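Local coordinates for flavin-containing monooxygenase (Allium sativum, PDB 6WPU), which probably uses bound FAD to oxygenate the sulfur of S-allyl-L-cysteine, a step in making the flavour precursors of garlic, at residues 22-27 and 169-174; 199-204 and 290-295; 398-403 and 417-422. One frame throughout, in Å; residues are numbered along the deposited sequence. Where two conformers were deposited one is given.

Contact 1 of 3, residues 22-27 and 169-174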
ATOM      1  N   THR A  22     -23.650   2.690 -19.652  1.00 44.02           N
ATOM      2  CA  THR A  22     -22.271   3.120 -19.805  1.00 43.84           C
ATOM      3  C   THR A  22     -22.108   4.480 -19.129  1.00 46.79           C
ATOM      4  O   THR A  22     -22.937   5.376 -19.312  1.00 42.97           O
ATOM      5  CB  THR A  22     -21.858   3.152 -21.286  1.00 47.36           C
ATOM      6  OG1 THR A  22     -20.509   3.636 -21.414  1.00 50.36           O
ATOM      7  CG2 THR A  22     -22.778   4.029 -22.096  1.00 45.72           C
ATOM      8  N   ARG A  23     -21.082   4.599 -18.287  1.00 39.07           N
ATOM      9  CA  ARG A  23     -20.756   5.826 -17.577  1.00 37.00           C
ATOM     10  C   ARG A  23     -19.380   6.300 -18.017  1.00 37.44           C
ATOM     11  O   ARG A  23     -18.558   5.518 -18.503  1.00 39.66           O
ATOM     12  CB  ARG A  23     -20.758   5.627 -16.047  1.00 38.13           C
ATOM     13  CG  ARG A  23     -22.116   5.287 -15.468  1.00 39.87           C
ATOM     14  CD  ARG A  23     -23.153   6.304 -15.904  1.00 36.88           C
ATOM     15  NE  ARG A  23     -24.425   6.098 -15.224  1.00 51.71           N
ATOM     16  CZ  ARG A  23     -25.594   6.561 -15.662  1.00 64.08           C
ATOM     17  NH1 ARG A  23     -25.656   7.254 -16.794  1.00 64.24           N
ATOM     18  NH2 ARG A  23     -26.702   6.320 -14.973  1.00 63.63           N
ATOM     19  N   HIS A  24     -19.142   7.597 -17.847  1.00 34.57           N
ATOM     20  CA  HIS A  24     -17.838   8.200 -18.084  1.00 36.10           C
ATOM     21  C   HIS A  24     -17.189   8.478 -16.726  1.00 35.67           C
ATOM     22  O   HIS A  24     -17.736   9.241 -15.914  1.00 33.89           O
ATOM     23  CB  HIS A  24     -17.981   9.472 -18.920  1.00 33.14           C
ATOM     24  CG  HIS A  24     -16.673  10.074 -19.313  1.00 37.58           C
ATOM     25  ND1 HIS A  24     -15.722   9.382 -20.033  1.00 36.65           N
ATOM     26  CD2 HIS A  24     -16.143  11.298 -19.068  1.00 37.40           C
ATOM     27  CE1 HIS A  24     -14.666  10.155 -20.220  1.00 36.40           C
ATOM     28  NE2 HIS A  24     -14.899  11.324 -19.651  1.00 38.64           N
ATOM     29  N   VAL A  25     -16.029   7.866 -16.484  1.00 29.88           N
ATOM     30  CA  VAL A  25     -15.466   7.724 -15.140  1.00 34.05           C
ATOM     31  C   VAL A  25     -14.027   8.227 -15.103  1.00 31.59           C
ATOM     32  O   VAL A  25     -13.213   7.874 -15.966  1.00 33.29           O
ATOM     33  CB  VAL A  25     -15.510   6.261 -14.670  1.00 32.78           C
ATOM     34  CG1 VAL A  25     -15.069   6.157 -13.184  1.00 27.49           C
ATOM     35  CG2 VAL A  25     -16.916   5.691 -14.888  1.00 26.38           C
ATOM     36  N   ALA A  26     -13.701   9.014 -14.084  1.00 29.86           N
ATOM     37  CA  ALA A  26     -12.320   9.430 -13.877  1.00 31.20           C
ATOM     38  C   ALA A  26     -11.606   8.426 -12.982  1.00 34.16           C
ATOM     39  O   ALA A  26     -12.178   7.923 -12.007  1.00 34.53           O
ATOM     40  CB  ALA A  26     -12.243  10.821 -13.252  1.00 27.27           C
ATOM     41  N   ILE A  27     -10.353   8.139 -13.324  1.00 31.69           N
ATOM     42  CA  ILE A  27      -9.466   7.332 -12.498  1.00 31.30           C
ATOM     43  C   ILE A  27      -8.306   8.212 -12.065  1.00 32.67           C
ATOM     44  O   ILE A  27      -7.587   8.768 -12.909  1.00 30.41           O
ATOM     45  CB  ILE A  27      -8.968   6.086 -13.238  1.00 32.65           C
ATOM     46  CG1 ILE A  27     -10.163   5.210 -13.596  1.00 35.57           C
ATOM     47  CG2 ILE A  27      -7.963   5.306 -12.371  1.00 29.13           C
ATOM     48  CD1 ILE A  27      -9.862   4.293 -14.681  1.00 36.70           C
ATOM     49  N   GLY A 169      -6.297  21.804 -16.826  1.00 31.84           N
ATOM     50  CA  GLY A 169      -7.636  21.826 -17.370  1.00 36.10           C
ATOM     51  C   GLY A 169      -8.587  21.131 -16.425  1.00 39.37           C
ATOM     52  O   GLY A 169      -8.266  20.907 -15.256  1.00 34.51           O
ATOM     53  N   GLU A 170      -9.757  20.777 -16.952  1.00 35.39           N
ATOM     54  CA  GLU A 170     -10.767  20.091 -16.160  1.00 36.56           C
ATOM     55  C   GLU A 170     -11.700  19.312 -17.077  1.00 40.41           C
ATOM     56  O   GLU A 170     -11.730  19.519 -18.297  1.00 36.78           O
ATOM     57  CB  GLU A 170     -11.559  21.072 -15.291  1.00 38.67           C
ATOM     58  CG  GLU A 170     -12.307  22.113 -16.066  1.00 47.86           C
ATOM     59  CD  GLU A 170     -13.084  23.054 -15.163  1.00 59.24           C
ATOM     60  OE1 GLU A 170     -14.336  23.070 -15.252  1.00 64.08           O
ATOM     61  OE2 GLU A 170     -12.440  23.764 -14.358  1.00 58.39           O
ATOM     62  N   GLU A 171     -12.469  18.413 -16.466  1.00 36.89           N
ATOM     63  CA  GLU A 171     -13.362  17.550 -17.224  1.00 38.56           C
ATOM     64  C   GLU A 171     -14.479  17.082 -16.305  1.00 40.13           C
ATOM     65  O   GLU A 171     -14.269  16.885 -15.104  1.00 40.46           O
ATOM     66  CB  GLU A 171     -12.603  16.355 -17.826  1.00 35.20           C
ATOM     67  CG  GLU A 171     -13.484  15.384 -18.629  1.00 38.77           C
ATOM     68  CD  GLU A 171     -12.691  14.305 -19.382  1.00 43.41           C
ATOM     69  OE1 GLU A 171     -13.327  13.420 -20.001  1.00 52.01           O
ATOM     70  OE2 GLU A 171     -11.442  14.350 -19.376  1.00 44.13           O
ATOM     71  N   GLY A 172     -15.671  16.924 -16.877  1.00 32.09           N
ATOM     72  CA  GLY A 172     -16.817  16.447 -16.128  1.00 34.28           C
ATOM     73  C   GLY A 172     -16.976  14.941 -16.246  1.00 33.27           C
ATOM     74  O   GLY A 172     -16.612  14.342 -17.251  1.00 37.90           O
ATOM     75  N   PHE A 173     -17.507  14.325 -15.188  1.00 36.85           N
ATOM     76  CA  PHE A 173     -17.595  12.872 -15.100  1.00 35.91           C
ATOM     77  C   PHE A 173     -18.891  12.452 -14.426  1.00 35.44           C
ATOM     78  O   PHE A 173     -19.449  13.175 -13.595  1.00 40.58           O
ATOM     79  CB  PHE A 173     -16.404  12.274 -14.318  1.00 35.74           C
ATOM     80  CG  PHE A 173     -15.097  12.444 -15.018  1.00 35.02           C
ATOM     81  CD1 PHE A 173     -14.300  13.563 -14.763  1.00 33.15           C
ATOM     82  CD2 PHE A 173     -14.680  11.506 -15.964  1.00 29.57           C
ATOM     83  CE1 PHE A 173     -13.093  13.737 -15.427  1.00 33.35           C
ATOM     84  CE2 PHE A 173     -13.478  11.678 -16.654  1.00 28.91           C
ATOM     85  CZ  PHE A 173     -12.672  12.795 -16.365  1.00 32.40           C
ATOM     86  N   ASP A 174     -19.354  11.254 -14.785  1.00 32.94           N
ATOM     87  CA  ASP A 174     -20.429  10.618 -14.026  1.00 32.40           C
ATOM     88  C   ASP A 174     -19.933  10.068 -12.694  1.00 37.32           C
ATOM     89  O   ASP A 174     -20.704   9.997 -11.727  1.00 37.49           O
ATOM     90  CB  ASP A 174     -21.034   9.478 -14.829  1.00 31.78           C
ATOM     91  CG  ASP A 174     -21.681   9.952 -16.122  1.00 40.56           C
ATOM     92  OD1 ASP A 174     -22.485  10.913 -16.075  1.00 38.28           O
ATOM     93  OD2 ASP A 174     -21.372   9.352 -17.176  1.00 37.43           O
TER
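E171 is the first residue of 169-174 to meet the N-terminal strand, and it does so through one carboxylate oxygen. Its fully extended side chain, with CG anti to the backbone N (chi1 179°), carries OE1 to the edge of the H24 imidazole, where H24 NE2 donates to E171 OE1 at 2.6 Å. The bond is nearly straight and lies close to the ring plane, but it reaches the carboxylate on its anti side and well out of the carboxylate plane. T49 OG1 also binds that oxygen, while T47 OG1 holds H24 ND1, so both ring nitrogens are engaged and the ring's rotation is fixed. G172 adds its carbonyl O beside the same edge, 3.6 Å from H24 CD2. F173 then lays its ring almost parallel to the imidazole but slid aside, with little overlap. A26 CB lies over the centre of one phenyl face, 3.5 Å from the F173 ring centroid, in a CH-pi contact. D174 closes the series with a reciprocal pair: its N donates to H24 O at 2.8 Å, and H24 N returns a straight bond of 2.9 Å to D174 OD2. The other oxygen, OD1, is salt-bridged to K156. The three-stranded antiparallel sheet thus leans its last strand, 168-173, against strand 24-28 of the parallel nucleotide-binding sheet, with F173 also touching V159 of strand 157-163 and T49 and F51 of strand 47-52.

Contact 2 of 3, residues 199-204 and 290-295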
ATOM      1  N   GLY A 199      21.085  14.008  16.987  1.00 38.64           N
ATOM      2  CA  GLY A 199      21.482  13.264  15.809  1.00 34.93           C
ATOM      3  C   GLY A 199      20.553  13.440  14.617  1.00 34.53           C
ATOM      4  O   GLY A 199      19.764  14.383  14.531  1.00 34.18           O
ATOM      5  N   LYS A 200      20.676  12.513  13.670  1.00 31.18           N
ATOM      6  CA  LYS A 200      19.906  12.557  12.433  1.00 30.66           C
ATOM      7  C   LYS A 200      18.599  11.787  12.599  1.00 37.89           C
ATOM      8  O   LYS A 200      18.601  10.621  13.008  1.00 37.61           O
ATOM      9  CB  LYS A 200      20.699  11.960  11.270  1.00 31.76           C
ATOM     10  CG  LYS A 200      21.973  12.702  10.884  1.00 36.35           C
ATOM     11  CD  LYS A 200      22.609  12.048   9.667  1.00 39.35           C
ATOM     12  CE  LYS A 200      23.996  12.610   9.388  1.00 43.82           C
ATOM     13  NZ  LYS A 200      24.985  12.080  10.379  1.00 43.83           N
ATOM     14  N   GLN A 201      17.498  12.435  12.254  1.00 36.65           N
ATOM     15  CA  GLN A 201      16.163  11.855  12.315  1.00 36.50           C
ATOM     16  C   GLN A 201      15.610  11.798  10.902  1.00 33.42           C
ATOM     17  O   GLN A 201      15.701  12.787  10.165  1.00 32.66           O
ATOM     18  CB  GLN A 201      15.250  12.707  13.196  1.00 45.00           C
ATOM     19  CG  GLN A 201      14.627  11.999  14.349  1.00 49.84           C
ATOM     20  CD  GLN A 201      13.494  12.798  14.969  1.00 49.72           C
ATOM     21  OE1 GLN A 201      12.385  12.283  15.146  1.00 48.21           O
ATOM     22  NE2 GLN A 201      13.768  14.054  15.312  1.00 45.13           N
ATOM     23  N   MET A 202      15.060  10.645  10.515  1.00 30.77           N
ATOM     24  CA  MET A 202      14.491  10.482   9.181  1.00 34.05           C
ATOM     25  C   MET A 202      13.337   9.488   9.231  1.00 32.56           C
ATOM     26  O   MET A 202      13.203   8.703  10.172  1.00 30.56           O
ATOM     27  CB  MET A 202      15.536   9.996   8.174  1.00 33.11           C
ATOM     28  CG  MET A 202      16.149   8.650   8.564  1.00 35.12           C
ATOM     29  SD  MET A 202      17.313   8.004   7.347  1.00 34.99           S
ATOM     30  CE  MET A 202      16.249   7.806   5.901  1.00 31.16           C
ATOM     31  N   HIS A 203      12.502   9.540   8.198  1.00 32.35           N
ATOM     32  CA  HIS A 203      11.454   8.554   7.973  1.00 29.55           C
ATOM     33  C   HIS A 203      11.939   7.584   6.904  1.00 30.22           C
ATOM     34  O   HIS A 203      12.676   7.964   5.995  1.00 29.40           O
ATOM     35  CB  HIS A 203      10.139   9.225   7.538  1.00 32.79           C
ATOM     36  CG  HIS A 203       8.951   8.310   7.582  1.00 34.08           C
ATOM     37  ND1 HIS A 203       8.627   7.456   6.549  1.00 29.78           N
ATOM     38  CD2 HIS A 203       8.021   8.104   8.547  1.00 30.90           C
ATOM     39  CE1 HIS A 203       7.550   6.762   6.877  1.00 31.79           C
ATOM     40  NE2 HIS A 203       7.164   7.137   8.084  1.00 30.28           N
ATOM     41  N   SER A 204      11.550   6.318   7.041  1.00 26.49           N
ATOM     42  CA  SER A 204      11.935   5.302   6.064  1.00 29.09           C
ATOM     43  C   SER A 204      11.433   5.611   4.666  1.00 33.57           C
ATOM     44  O   SER A 204      11.932   5.019   3.701  1.00 30.08           O
ATOM     45  CB  SER A 204      11.386   3.936   6.476  1.00 36.71           C
ATOM     46  OG  SER A 204       9.965   3.951   6.507  1.00 36.34           O
ATOM     47  N   ILE A 290      18.263   7.960  13.871  1.00 31.71           N
ATOM     48  CA  ILE A 290      16.995   7.331  14.235  1.00 33.08           C
ATOM     49  C   ILE A 290      16.103   7.370  13.007  1.00 33.74           C
ATOM     50  O   ILE A 290      15.864   8.445  12.444  1.00 36.38           O
ATOM     51  CB  ILE A 290      16.314   8.033  15.418  1.00 34.95           C
ATOM     52  CG1 ILE A 290      17.178   7.933  16.680  1.00 31.97           C
ATOM     53  CG2 ILE A 290      14.941   7.422  15.658  1.00 33.42           C
ATOM     54  CD1 ILE A 290      16.632   8.711  17.839  1.00 35.54           C
ATOM     55  N   MET A 291      15.620   6.207  12.579  1.00 35.43           N
ATOM     56  CA  MET A 291      14.735   6.115  11.421  1.00 32.57           C
ATOM     57  C   MET A 291      13.360   5.648  11.889  1.00 36.06           C
ATOM     58  O   MET A 291      13.250   4.607  12.546  1.00 37.45           O
ATOM     59  CB  MET A 291      15.299   5.162  10.365  1.00 27.21           C
ATOM     60  CG  MET A 291      14.348   4.999   9.151  1.00 32.68           C
ATOM     61  SD  MET A 291      14.857   3.734   7.960  1.00 36.73           S
ATOM     62  CE  MET A 291      16.610   4.082   7.744  1.00 32.05           C
ATOM     63  N   HIS A 292      12.320   6.425  11.579  1.00 37.02           N
ATOM     64  CA  HIS A 292      10.943   5.984  11.832  1.00 39.13           C
ATOM     65  C   HIS A 292      10.503   5.071  10.693  1.00 37.41           C
ATOM     66  O   HIS A 292      10.370   5.525   9.553  1.00 37.18           O
ATOM     67  CB  HIS A 292       9.969   7.158  11.925  1.00 32.58           C
ATOM     68  CG  HIS A 292      10.331   8.202  12.931  1.00 44.77           C
ATOM     69  ND1 HIS A 292       9.468   8.596  13.930  1.00 46.29           N
ATOM     70  CD2 HIS A 292      11.443   8.966  13.069  1.00 45.69           C
ATOM     71  CE1 HIS A 292      10.043   9.542  14.654  1.00 49.79           C
ATOM     72  NE2 HIS A 292      11.240   9.787  14.151  1.00 47.17           N
ATOM     73  N   CYS A 293      10.303   3.787  10.976  1.00 37.61           N
ATOM     74  CA  CYS A 293       9.636   2.901  10.009  0.62 37.66           C
ATOM     75  C   CYS A 293       8.208   2.637  10.478  1.00 34.36           C
ATOM     76  O   CYS A 293       7.773   1.512  10.671  1.00 34.85           O
ATOM     77  CB  CYS A 293      10.426   1.599   9.820  0.62 40.71           C
ATOM     78  SG  CYS A 293      10.063   0.672   8.246  0.62 48.63           S
ATOM     79  N   THR A 294       7.485   3.737  10.674  1.00 33.93           N
ATOM     80  CA  THR A 294       6.186   3.738  11.328  1.00 36.64           C
ATOM     81  C   THR A 294       5.023   3.886  10.346  1.00 40.97           C
ATOM     82  O   THR A 294       3.890   4.109  10.778  1.00 43.05           O
ATOM     83  CB  THR A 294       6.158   4.862  12.363  1.00 36.86           C
ATOM     84  OG1 THR A 294       6.874   5.991  11.834  1.00 32.98           O
ATOM     85  CG2 THR A 294       6.842   4.415  13.664  1.00 40.78           C
ATOM     86  N   GLY A 295       5.272   3.775   9.050  1.00 35.09           N
ATOM     87  CA  GLY A 295       4.190   3.715   8.081  1.00 36.88           C
ATOM     88  C   GLY A 295       3.678   5.075   7.636  1.00 42.03           C
ATOM     89  O   GLY A 295       4.360   6.108   7.709  1.00 34.44           O
TER
HETATM   90  O   HOH W   1       7.454   3.239   7.321  1.00 41.67           O
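Parallel pairing of strand 200-203 with strand 289-292 forms one margin of the mixed sheet, and its ladder is regular. I290 N donates to K200 O, M202 N to I290 O at 3.0 Å, and H292 N to M202 O at 2.8 Å; S204 N then binds H292 O, carrying the ladder just past the strand. On the face bearing Q201 and H292, the extended glutamine brings OE1 to the imidazole edge, and H292 NE2 donates to Q201 OE1 at 2.9 Å. The bond uses a lone pair in the amide's carbonyl plane, and amide and ring are nearly coplanar. A189 N engages H292 ND1, so the ring is gripped at both nitrogens. Strand 289-292 also pairs in parallel with strand 217-221 on its other side, which makes it an interior strand of what is probably the NADPH-binding domain, as in related flavin-containing monooxygenases. Farther along, H203 sets its ring face over H292 O, which stands 3.6 Å above the ring plane, while H203 NE2 makes weak bonds to G295 O and to R187 O; H203 ND1 is taken by H205 N. On the reverse face, the methionines meet at M202 SD and M291 CE, 4.0 Å apart, both chains bending at their last torsion. M291 SD rests 3.8 Å from S204 CB, and a water joins S204 OG to G295 N, linking the segments just past their strands.

Contact 3 of 3, residues 398-403 and 417-422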
ATOM      1  N   GLN A 398      -8.879 -11.171   4.830  1.00 50.22           N
ATOM      2  CA  GLN A 398      -8.806 -10.438   3.566  1.00 51.79           C
ATOM      3  C   GLN A 398      -9.370 -11.247   2.402  1.00 50.34           C
ATOM      4  O   GLN A 398      -9.963 -10.677   1.482  1.00 47.56           O
ATOM      5  CB  GLN A 398      -7.370 -10.037   3.261  1.00 52.17           C
ATOM      6  CG  GLN A 398      -6.523 -11.194   2.801  1.00 53.37           C
ATOM      7  CD  GLN A 398      -5.174 -10.749   2.357  1.00 53.52           C
ATOM      8  OE1 GLN A 398      -4.999 -10.296   1.221  1.00 51.13           O
ATOM      9  NE2 GLN A 398      -4.198 -10.840   3.261  1.00 51.85           N
ATOM     10  N   PHE A 399      -9.185 -12.569   2.409  1.00 50.09           N
ATOM     11  CA  PHE A 399      -9.685 -13.365   1.298  1.00 50.56           C
ATOM     12  C   PHE A 399     -11.172 -13.638   1.421  1.00 48.83           C
ATOM     13  O   PHE A 399     -11.825 -13.886   0.404  1.00 52.14           O
ATOM     14  CB  PHE A 399      -8.904 -14.675   1.183  1.00 50.86           C
ATOM     15  CG  PHE A 399      -7.442 -14.473   0.926  1.00 54.06           C
ATOM     16  CD1 PHE A 399      -7.017 -13.801  -0.214  1.00 52.85           C
ATOM     17  CD2 PHE A 399      -6.488 -14.930   1.833  1.00 55.20           C
ATOM     18  CE1 PHE A 399      -5.677 -13.602  -0.460  1.00 52.07           C
ATOM     19  CE2 PHE A 399      -5.143 -14.728   1.598  1.00 56.52           C
ATOM     20  CZ  PHE A 399      -4.735 -14.063   0.450  1.00 59.06           C
ATOM     21  N   ASP A 400     -11.714 -13.594   2.643  1.00 47.72           N
ATOM     22  CA  ASP A 400     -13.164 -13.588   2.807  1.00 55.31           C
ATOM     23  C   ASP A 400     -13.762 -12.304   2.253  1.00 53.44           C
ATOM     24  O   ASP A 400     -14.846 -12.323   1.655  1.00 53.53           O
ATOM     25  CB  ASP A 400     -13.528 -13.744   4.281  1.00 58.35           C
ATOM     26  CG  ASP A 400     -13.041 -15.059   4.870  1.00 63.61           C
ATOM     27  OD1 ASP A 400     -12.908 -16.041   4.105  1.00 60.78           O
ATOM     28  OD2 ASP A 400     -12.795 -15.103   6.094  1.00 63.88           O
ATOM     29  N   TYR A 401     -13.070 -11.177   2.464  1.00 47.41           N
ATOM     30  CA  TYR A 401     -13.476  -9.918   1.855  1.00 46.33           C
ATOM     31  C   TYR A 401     -13.425 -10.012   0.334  1.00 46.10           C
ATOM     32  O   TYR A 401     -14.392  -9.652  -0.355  1.00 43.10           O
ATOM     33  CB  TYR A 401     -12.583  -8.787   2.368  1.00 38.21           C
ATOM     34  CG  TYR A 401     -12.805  -7.462   1.681  1.00 40.64           C
ATOM     35  CD1 TYR A 401     -11.945  -7.027   0.683  1.00 36.54           C
ATOM     36  CD2 TYR A 401     -13.873  -6.645   2.027  1.00 42.75           C
ATOM     37  CE1 TYR A 401     -12.130  -5.809   0.054  1.00 37.38           C
ATOM     38  CE2 TYR A 401     -14.080  -5.420   1.388  1.00 39.01           C
ATOM     39  CZ  TYR A 401     -13.206  -5.011   0.400  1.00 41.59           C
ATOM     40  OH  TYR A 401     -13.401  -3.792  -0.238  1.00 36.74           O
ATOM     41  N   ASP A 402     -12.292 -10.478  -0.207  1.00 45.40           N
ATOM     42  CA  ASP A 402     -12.189 -10.721  -1.644  1.00 45.99           C
ATOM     43  C   ASP A 402     -13.332 -11.600  -2.138  1.00 49.82           C
ATOM     44  O   ASP A 402     -13.965 -11.299  -3.155  1.00 46.74           O
ATOM     45  CB  ASP A 402     -10.854 -11.386  -1.984  1.00 49.56           C
ATOM     46  CG  ASP A 402      -9.669 -10.443  -1.881  1.00 50.83           C
ATOM     47  OD1 ASP A 402      -9.853  -9.212  -1.751  1.00 46.50           O
ATOM     48  OD2 ASP A 402      -8.536 -10.957  -1.940  1.00 48.67           O
ATOM     49  N   ASP A 403     -13.602 -12.707  -1.434  1.00 47.51           N
ATOM     50  CA  ASP A 403     -14.651 -13.617  -1.883  1.00 47.62           C
ATOM     51  C   ASP A 403     -16.017 -12.947  -1.850  1.00 49.81           C
ATOM     52  O   ASP A 403     -16.854 -13.199  -2.726  1.00 47.58           O
ATOM     53  CB  ASP A 403     -14.663 -14.890  -1.038  1.00 51.30           C
ATOM     54  CG  ASP A 403     -13.546 -15.850  -1.407  1.00 59.35           C
ATOM     55  OD1 ASP A 403     -12.918 -15.651  -2.462  1.00 59.41           O
ATOM     56  OD2 ASP A 403     -13.289 -16.802  -0.636  1.00 65.23           O
ATOM     57  N   TRP A 417      -4.952 -22.727  -2.997  1.00 54.04           N
ATOM     58  CA  TRP A 417      -3.499 -22.634  -2.917  1.00 54.93           C
ATOM     59  C   TRP A 417      -3.049 -21.218  -2.561  1.00 55.34           C
ATOM     60  O   TRP A 417      -2.015 -21.041  -1.907  1.00 53.06           O
ATOM     61  CB  TRP A 417      -2.859 -23.100  -4.235  1.00 53.15           C
ATOM     62  CG  TRP A 417      -3.152 -22.230  -5.429  1.00 54.37           C
ATOM     63  CD1 TRP A 417      -4.033 -22.499  -6.433  1.00 53.26           C
ATOM     64  CD2 TRP A 417      -2.558 -20.948  -5.747  1.00 52.90           C
ATOM     65  NE1 TRP A 417      -4.032 -21.471  -7.352  1.00 56.30           N
ATOM     66  CE2 TRP A 417      -3.139 -20.509  -6.955  1.00 50.57           C
ATOM     67  CE3 TRP A 417      -1.589 -20.138  -5.127  1.00 47.92           C
ATOM     68  CZ2 TRP A 417      -2.796 -19.289  -7.552  1.00 54.43           C
ATOM     69  CZ3 TRP A 417      -1.255 -18.922  -5.715  1.00 50.31           C
ATOM     70  CH2 TRP A 417      -1.853 -18.512  -6.920  1.00 52.15           C
ATOM     71  N   ARG A 418      -3.821 -20.202  -2.957  1.00 55.53           N
ATOM     72  CA  ARG A 418      -3.421 -18.826  -2.684  1.00 52.18           C
ATOM     73  C   ARG A 418      -3.666 -18.472  -1.226  1.00 52.63           C
ATOM     74  O   ARG A 418      -2.847 -17.777  -0.610  1.00 48.42           O
ATOM     75  CB  ARG A 418      -4.155 -17.854  -3.618  1.00 51.01           C
ATOM     76  CG  ARG A 418      -3.406 -16.527  -3.842  1.00 48.26           C
ATOM     77  CD  ARG A 418      -4.249 -15.484  -4.593  1.00 47.12           C
ATOM     78  NE  ARG A 418      -4.510 -15.781  -6.002  1.00 48.93           N
ATOM     79  CZ  ARG A 418      -3.965 -15.123  -7.027  1.00 51.93           C
ATOM     80  NH1 ARG A 418      -3.106 -14.132  -6.797  1.00 47.44           N
ATOM     81  NH2 ARG A 418      -4.286 -15.447  -8.287  1.00 43.80           N
ATOM     82  N   ARG A 419      -4.774 -18.954  -0.655  1.00 55.59           N
ATOM     83  CA  ARG A 419      -4.981 -18.799   0.783  1.00 55.52           C
ATOM     84  C   ARG A 419      -3.865 -19.481   1.561  1.00 56.37           C
ATOM     85  O   ARG A 419      -3.309 -18.909   2.507  1.00 50.54           O
ATOM     86  CB  ARG A 419      -6.341 -19.361   1.193  1.00 52.78           C
ATOM     87  CG  ARG A 419      -7.543 -18.454   0.902  1.00 45.97           C
ATOM     88  CD  ARG A 419      -8.818 -19.173   1.286  1.00 52.08           C
ATOM     89  NE  ARG A 419     -10.042 -18.407   1.046  1.00 55.30           N
ATOM     90  CZ  ARG A 419     -10.632 -17.656   1.971  1.00 55.15           C
ATOM     91  NH1 ARG A 419     -10.094 -17.552   3.184  1.00 51.20           N
ATOM     92  NH2 ARG A 419     -11.740 -16.997   1.681  1.00 52.18           N
ATOM     93  N   LEU A 420      -3.513 -20.706   1.158  1.00 54.53           N
ATOM     94  CA  LEU A 420      -2.512 -21.472   1.891  1.00 52.71           C
ATOM     95  C   LEU A 420      -1.119 -20.860   1.744  1.00 53.84           C
ATOM     96  O   LEU A 420      -0.351 -20.819   2.713  1.00 54.24           O
ATOM     97  CB  LEU A 420      -2.525 -22.929   1.423  1.00 52.36           C
ATOM     98  CG  LEU A 420      -3.797 -23.722   1.734  1.00 68.02           C
ATOM     99  CD1 LEU A 420      -3.743 -25.104   1.097  1.00 66.40           C
ATOM    100  CD2 LEU A 420      -4.028 -23.813   3.243  1.00 67.16           C
ATOM    101  N   MET A 421      -0.765 -20.398   0.542  1.00 54.53           N
ATOM    102  CA  MET A 421       0.541 -19.769   0.368  1.00 51.83           C
ATOM    103  C   MET A 421       0.668 -18.540   1.255  1.00 51.37           C
ATOM    104  O   MET A 421       1.727 -18.303   1.858  1.00 50.19           O
ATOM    105  CB  MET A 421       0.761 -19.382  -1.090  1.00 54.06           C
ATOM    106  CG  MET A 421       1.457 -20.403  -1.960  1.00 57.36           C
ATOM    107  SD  MET A 421       1.835 -19.644  -3.560  1.00 57.31           S
ATOM    108  CE  MET A 421       2.086 -21.097  -4.562  1.00 51.92           C
ATOM    109  N   TYR A 422      -0.410 -17.754   1.355  1.00 47.55           N
ATOM    110  CA  TYR A 422      -0.390 -16.571   2.207  1.00 49.96           C
ATOM    111  C   TYR A 422      -0.158 -16.940   3.667  1.00 53.76           C
ATOM    112  O   TYR A 422       0.626 -16.279   4.359  1.00 49.11           O
ATOM    113  CB  TYR A 422      -1.690 -15.786   2.067  1.00 47.97           C
ATOM    114  CG  TYR A 422      -1.685 -14.543   2.916  1.00 53.34           C
ATOM    115  CD1 TYR A 422      -1.009 -13.407   2.503  1.00 53.48           C
ATOM    116  CD2 TYR A 422      -2.333 -14.512   4.145  1.00 55.81           C
ATOM    117  CE1 TYR A 422      -0.989 -12.263   3.287  1.00 59.76           C
ATOM    118  CE2 TYR A 422      -2.314 -13.375   4.937  1.00 54.25           C
ATOM    119  CZ  TYR A 422      -1.642 -12.258   4.504  1.00 58.54           C
ATOM    120  OH  TYR A 422      -1.634 -11.126   5.285  1.00 60.62           O
TER
HETATM  121  O   HOH W   2     -11.557 -18.647  -1.586  1.00 46.10           O
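R419 NH2 is gripped by two carboxylates at once: it donates to D403 OD2 at 2.8 Å and to D400 OD1 at 2.9 Å. Both acceptors lie near the guanidinium plane, so the flat group is held edge-on by a salt-bridge network. The carboxylates themselves are used differently. D403 OD2 is approached from above its own plane, whereas D400 OD1 is met on its anti side, with a weak second bond from R419 NH1. A water at the guanidinium edge, in its plane, accepts from R419 NE and donates to D403 OD2 at 2.7 Å. D403 OD1 is bonded to I414 N, a second hold that positions this carboxylate for the arginine. The two acidic groups would tend to stabilise the positive charge of R419.

Carbon packing covers one face of the guanidinium. F399 CB sits centrally over it, 3.5 Å from R419 CZ, and the arginine, extended from CG to NE, slides past the phenylalanine in the opposite direction, with R419 CG close to F399 CD2. Beyond it, F399 turns its ring edge toward the face of Y422, an offset edge-to-face pair with planes at 84°; F399 CE2 lies 3.6 Å from Y422 CB. Y422 reaches this place because its CG is anti to the backbone N (chi1 -179°). The amide of Q398 comes over a face of the same tyrosine ring, NE2 lying 3.2 Å from Y422 CZ, while Q398 OE1 accepts from V342 N. Helices 398-409 and 416-431 are consecutive in the chain, and their segments run nearly antiparallel at 157°: a helical hairpin, joined here by an arginine–aspartate network along one flank and an aromatic pair beside it.

The three contacts form in series along the chain and none touches another. Contacts 1 and 2 lie on opposite sides of the chain's centre, their own centres 40 Å apart and their nearest atoms about 23 Å apart; contact 1 joins the parallel and the three-stranded sheets, while contact 2 lies within the mixed sheet. Contact 3, a helix pair, has its centre 33 Å from each of theirs, with nearest atoms about 16 Å away in either case. The side chain of S204 is about 8 Å from the bound FAD, that of Q398 about 9 Å and that of A26 about 10 Å. Three different parts of the fold thus each come within about 10 Å of the one cofactor.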